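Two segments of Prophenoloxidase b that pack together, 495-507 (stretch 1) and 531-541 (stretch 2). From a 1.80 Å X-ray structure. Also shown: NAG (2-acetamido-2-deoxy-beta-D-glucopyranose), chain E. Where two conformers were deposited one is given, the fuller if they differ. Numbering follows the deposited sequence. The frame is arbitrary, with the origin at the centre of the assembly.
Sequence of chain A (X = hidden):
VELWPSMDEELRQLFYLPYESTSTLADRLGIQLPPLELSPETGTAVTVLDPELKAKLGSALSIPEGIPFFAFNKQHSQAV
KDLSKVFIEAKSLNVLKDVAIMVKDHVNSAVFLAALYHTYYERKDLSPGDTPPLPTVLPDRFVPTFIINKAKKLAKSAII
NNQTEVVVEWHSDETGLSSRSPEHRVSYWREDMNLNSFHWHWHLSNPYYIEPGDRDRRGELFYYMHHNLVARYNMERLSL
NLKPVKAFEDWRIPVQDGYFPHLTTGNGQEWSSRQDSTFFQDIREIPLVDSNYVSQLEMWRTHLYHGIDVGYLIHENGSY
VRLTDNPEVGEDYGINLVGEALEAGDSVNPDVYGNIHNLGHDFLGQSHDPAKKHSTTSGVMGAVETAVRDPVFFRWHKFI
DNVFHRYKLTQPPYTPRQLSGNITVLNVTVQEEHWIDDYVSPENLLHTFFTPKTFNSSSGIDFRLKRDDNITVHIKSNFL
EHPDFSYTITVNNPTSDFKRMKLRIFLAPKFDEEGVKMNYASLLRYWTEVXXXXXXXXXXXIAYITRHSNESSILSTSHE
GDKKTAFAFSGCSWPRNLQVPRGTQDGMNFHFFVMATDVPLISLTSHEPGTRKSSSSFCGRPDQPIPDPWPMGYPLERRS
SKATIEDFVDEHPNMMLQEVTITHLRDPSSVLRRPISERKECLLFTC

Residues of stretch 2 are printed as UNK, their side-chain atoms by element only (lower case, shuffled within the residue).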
# COMPACT_ATOMS: atom_id res chain seq x y z
N THR A 495 1.28 -35.84 59.08
CA THR A 495 0.08 -36.50 59.57
C THR A 495 0.42 -37.81 60.30
O THR A 495 1.59 -38.19 60.40
CB THR A 495 -0.92 -36.79 58.46
OG1 THR A 495 -0.48 -37.93 57.71
CG2 THR A 495 -1.07 -35.56 57.52
N SER A 496 -0.61 -38.51 60.77
CA SER A 496 -0.40 -39.73 61.56
C SER A 496 -0.59 -41.00 60.73
O SER A 496 -0.50 -42.11 61.25
CB SER A 496 -1.33 -39.75 62.77
OG SER A 496 -2.68 -39.87 62.38
N ASP A 497 -0.84 -40.84 59.44
CA ASP A 497 -0.93 -42.04 58.60
C ASP A 497 -0.16 -41.89 57.31
O ASP A 497 0.40 -40.84 57.02
CB ASP A 497 -2.39 -42.44 58.34
CG ASP A 497 -2.56 -43.95 58.23
OD1 ASP A 497 -1.57 -44.66 57.96
OD2 ASP A 497 -3.70 -44.43 58.42
N PHE A 498 -0.08 -43.00 56.57
CA PHE A 498 0.63 -43.01 55.30
C PHE A 498 -0.15 -42.16 54.31
O PHE A 498 -1.39 -42.14 54.34
CB PHE A 498 0.76 -44.43 54.76
CG PHE A 498 1.87 -45.22 55.38
CD1 PHE A 498 1.73 -45.78 56.65
CD2 PHE A 498 3.07 -45.39 54.71
CE1 PHE A 498 2.76 -46.49 57.22
CE2 PHE A 498 4.11 -46.10 55.29
CZ PHE A 498 3.95 -46.66 56.55
N LYS A 499 0.56 -41.45 53.44
CA LYS A 499 -0.11 -40.58 52.47
C LYS A 499 0.43 -40.86 51.08
O LYS A 499 1.64 -41.04 50.90
CB LYS A 499 0.13 -39.11 52.82
CG LYS A 499 -0.54 -38.61 54.10
CD LYS A 499 -2.05 -38.55 53.95
CE LYS A 499 -2.70 -37.97 55.20
NZ LYS A 499 -4.18 -38.01 55.12
N ARG A 500 -0.47 -40.94 50.11
CA ARG A 500 -0.07 -41.06 48.71
C ARG A 500 0.06 -39.66 48.14
O ARG A 500 -0.72 -38.76 48.50
CB ARG A 500 -1.14 -41.80 47.90
CG ARG A 500 -1.42 -43.23 48.32
CD ARG A 500 -2.39 -43.90 47.34
NE ARG A 500 -3.54 -43.05 47.02
CZ ARG A 500 -4.57 -42.84 47.84
NH1 ARG A 500 -4.59 -43.42 49.04
NH2 ARG A 500 -5.58 -42.06 47.48
N MET A 501 1.03 -39.45 47.27
CA MET A 501 1.10 -38.17 46.59
C MET A 501 1.58 -38.30 45.16
O MET A 501 2.20 -39.30 44.78
CB MET A 501 2.01 -37.23 47.37
CG MET A 501 3.41 -37.70 47.42
SD MET A 501 4.43 -36.41 46.73
CE MET A 501 5.70 -36.36 47.97
N LYS A 502 1.26 -37.28 44.37
CA LYS A 502 1.78 -37.16 43.01
C LYS A 502 2.72 -35.95 42.98
O LYS A 502 2.35 -34.86 43.40
CB LYS A 502 0.64 -37.01 42.01
CG LYS A 502 1.08 -36.53 40.62
CD LYS A 502 0.06 -36.90 39.55
CE LYS A 502 0.31 -38.31 39.04
NZ LYS A 502 -0.69 -38.72 38.02
N LEU A 503 3.96 -36.17 42.53
CA LEU A 503 4.90 -35.07 42.38
C LEU A 503 4.72 -34.51 40.97
O LEU A 503 4.59 -35.26 40.01
CB LEU A 503 6.33 -35.55 42.58
CG LEU A 503 6.72 -35.73 44.05
CD1 LEU A 503 8.07 -36.42 44.17
CD2 LEU A 503 6.75 -34.36 44.73
N ARG A 504 4.68 -33.18 40.87
CA ARG A 504 4.47 -32.52 39.58
C ARG A 504 5.60 -31.54 39.43
O ARG A 504 5.71 -30.61 40.22
CB ARG A 504 3.15 -31.78 39.60
CG ARG A 504 1.96 -32.68 39.88
CD ARG A 504 0.71 -31.87 40.03
NE ARG A 504 -0.42 -32.71 40.40
CZ ARG A 504 -1.21 -33.34 39.54
NH1 ARG A 504 -1.02 -33.21 38.23
NH2 ARG A 504 -2.21 -34.08 40.00
N ILE A 505 6.44 -31.75 38.43
CA ILE A 505 7.67 -30.97 38.30
C ILE A 505 7.72 -30.32 36.92
O ILE A 505 7.56 -31.01 35.92
CB ILE A 505 8.88 -31.87 38.49
CG1 ILE A 505 8.79 -32.53 39.89
CG2 ILE A 505 10.16 -31.08 38.34
CD1 ILE A 505 10.06 -33.16 40.39
N PHE A 506 7.91 -29.00 36.88
CA PHE A 506 7.88 -28.26 35.60
C PHE A 506 9.08 -27.32 35.49
O PHE A 506 9.62 -26.89 36.50
CB PHE A 506 6.57 -27.46 35.47
CG PHE A 506 5.35 -28.31 35.27
CD1 PHE A 506 4.67 -28.84 36.36
CD2 PHE A 506 4.88 -28.60 33.99
CE1 PHE A 506 3.54 -29.64 36.18
CE2 PHE A 506 3.76 -29.39 33.81
CZ PHE A 506 3.08 -29.91 34.90
N LEU A 507 9.47 -27.00 34.25
CA LEU A 507 10.66 -26.21 33.99
C LEU A 507 10.25 -24.99 33.15
O LEU A 507 9.36 -25.10 32.31
CB LEU A 507 11.67 -27.03 33.17
CG LEU A 507 13.09 -26.48 32.95
CD1 LEU A 507 13.95 -26.68 34.20
CD2 LEU A 507 13.75 -27.13 31.74
N UNK A 531 8.55 -34.01 34.97
CA UNK A 531 8.21 -35.30 35.57
C UNK A 531 6.94 -35.15 36.40
O UNK A 531 6.86 -34.29 37.29
o UNK A 531 10.32 -37.78 37.34
c UNK A 531 9.37 -35.78 36.46
o UNK A 531 8.64 -38.02 35.96
c UNK A 531 9.43 -37.30 36.60
N UNK A 532 5.94 -35.97 36.09
CA UNK A 532 4.69 -35.97 36.84
C UNK A 532 4.35 -37.43 37.09
O UNK A 532 4.14 -38.19 36.15
c UNK A 532 2.18 -35.58 36.71
c UNK A 532 3.78 -33.81 35.90
c UNK A 532 3.53 -35.31 36.04
N UNK A 533 4.34 -37.85 38.36
CA UNK A 533 4.21 -39.27 38.67
C UNK A 533 3.73 -39.49 40.11
O UNK A 533 3.91 -38.61 40.96
c UNK A 533 8.23 -37.98 40.33
c UNK A 533 8.42 -38.77 41.45
c UNK A 533 6.79 -40.32 40.65
c UNK A 533 7.31 -38.37 39.37
c UNK A 533 7.70 -39.94 41.61
c UNK A 533 5.57 -39.95 38.49
c UNK A 533 6.58 -39.54 39.52
N UNK A 534 3.13 -40.65 40.37
CA UNK A 534 2.75 -40.98 41.75
C UNK A 534 3.87 -41.70 42.48
O UNK A 534 4.57 -42.55 41.92
c UNK A 534 1.46 -41.82 41.80
o UNK A 534 -0.66 -43.35 44.40
c UNK A 534 -0.35 -42.80 43.32
o UNK A 534 -1.09 -42.82 42.31
c UNK A 534 0.99 -42.09 43.24
N UNK A 535 4.06 -41.35 43.75
CA UNK A 535 5.09 -41.97 44.57
C UNK A 535 4.53 -43.19 45.30
O UNK A 535 3.32 -43.43 45.28
c UNK A 535 6.05 -39.69 45.03
c UNK A 535 5.57 -41.01 45.65
o UNK A 535 4.49 -40.75 46.56
N UNK A 536 5.41 -43.95 45.94
CA UNK A 536 4.98 -44.91 46.94
C UNK A 536 4.35 -44.11 48.07
O UNK A 536 4.67 -42.93 48.24
c UNK A 536 6.18 -45.70 47.47
o UNK A 536 6.14 -47.10 45.55
o UNK A 536 8.10 -46.63 46.43
c UNK A 536 6.86 -46.54 46.41
N UNK A 537 3.43 -44.73 48.83
CA UNK A 537 2.89 -44.07 50.03
C UNK A 537 4.00 -43.52 50.92
O UNK A 537 5.04 -44.17 51.08
c UNK A 537 2.84 -46.06 48.61
c UNK A 537 2.16 -45.22 50.74
c UNK A 537 1.74 -46.12 49.63
N UNK A 538 3.80 -42.33 51.46
CA UNK A 538 4.80 -41.67 52.29
C UNK A 538 4.46 -41.92 53.77
O UNK A 538 3.36 -41.58 54.21
c UNK A 538 6.33 -40.23 49.99
c UNK A 538 4.98 -39.84 50.53
c UNK A 538 5.93 -39.46 52.81
c UNK A 538 4.81 -40.14 52.03
N UNK A 539 5.39 -42.51 54.50
CA UNK A 539 5.20 -42.75 55.93
C UNK A 539 5.20 -41.42 56.68
O UNK A 539 5.83 -40.46 56.22
c UNK A 539 6.30 -43.64 56.47
N UNK A 540 4.52 -41.37 57.83
CA UNK A 540 4.65 -40.19 58.69
C UNK A 540 6.12 -39.85 58.88
O UNK A 540 6.94 -40.75 59.03
c UNK A 540 4.03 -40.66 60.01
c UNK A 540 3.54 -42.34 58.36
c UNK A 540 2.96 -41.61 59.56
N UNK A 541 6.45 -38.56 58.82
CA UNK A 541 7.83 -38.13 58.89
C UNK A 541 8.45 -37.74 57.55
O UNK A 541 7.75 -37.56 56.55
C1 NAG E . -5.32 -34.68 53.75
C2 NAG E . -6.30 -33.79 52.98
C3 NAG E . -7.76 -34.27 52.91
C4 NAG E . -7.96 -35.75 53.19
C5 NAG E . -7.09 -36.16 54.37
C6 NAG E . -7.36 -37.60 54.77
C7 NAG E . -5.55 -31.45 53.17
C8 NAG E . -4.86 -30.66 54.23
N2 NAG E . -6.32 -32.46 53.58
O3 NAG E . -8.27 -33.98 51.63
O4 NAG E . -9.31 -36.01 53.50
O5 NAG E . -5.76 -36.02 53.95
O6 NAG E . -7.20 -38.44 53.64
O7 NAG E . -5.39 -31.15 51.98

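Position 531 has four side-chain atoms, two carbons with two oxygens on the second. Its CB lies 4.4 Å from CB of Ile-505, and its backbone O accepts a hydrogen bond from Ile-505 N at 2.8 Å. A short carboxylate fits: this is Asp-531, whose buried oxygens are satisfied elsewhere in the structure.

Position 532 carries one carbon bearing two more, a beta-branched shape that suits an extended strand. These carbons lie among Lys-502, Arg-504 and Phe-506. It is Val-532; CG1 meets the aliphatic CD of Lys-502 at 3.8 Å, and CG2 meets CZ of Phe-506 at 4.1 Å.

At 533 one carbon leads to a six-carbon ring without oxygen that packs against the side chain of Leu-503. This is Phe-533, its CZ 3.6 Å from Leu-503 CD1, an apolar match on the sheet face that also holds Ile-505.

Position 534 has three carbons in a row, the last with two oxygens, one of them near the guanidinium of Arg-500. It is Glu-534; the extended chain brings OE2 within 3.9 Å of Arg-500 NE, a long salt bridge at the guanidinium edge.

Position 535 shows one carbon carrying an oxygen and a carbon, set against Met-501 and Leu-503. It is Thr-535. Its OG1 donates to the backbone O of 536 at 2.8 Å, while CG2 lies 3.9 Å from CD1 of Leu-503, so a small group with both characters serves well.

Position 536 has two carbons and two oxygens and touches stretch 1 with no side-chain atom. It is Asp-536; its CA-to-CB bond points away from stretch 1, and an ionized carboxylate is at ease in this exposed setting.

At 537 three carbons close onto the backbone N, and CB packs 4.1 Å from CD2 of Phe-498. This is Pro-537: its ring suits the phi of -50° and offers Phe-498 a rigid apolar surface.

Position 538 has four carbons, forked at the first, one arm two carbons long, against Met-501. It is Ile-538, its CG1 4.1 Å from Met-501 CG, an apolar contact suited to a buried site.

Position 539 has a single carbon, 3.5 Å from CE2 of Phe-498. Ala-539 is small enough to lie close over that ring, with CA 3.9 Å from the centroid.

Position 540 again closes three carbons onto N, beside Phe-498, and CB meets Thr-495 O at 3.5 Å. Pro-540 suits the phi of -49°, and its rigid apolar ring places CD over the same Phe-498 face.

Position 541 has no side chain. Gly-541 suits its phi of 103°, where a CB would jam against the preceding carbonyl.

Two antiparallel ladders organize the contact. One joins 502-505 to 531-534; the other is a single bridge, with Lys-499 N to Ile-538 O at 2.9 Å and Ile-538 N to Lys-499 O at 2.6 Å. The register shifts by one between them, and side chains fill in around this backbone frame.

Stretch 2 531-541: DVFETDPIAPG
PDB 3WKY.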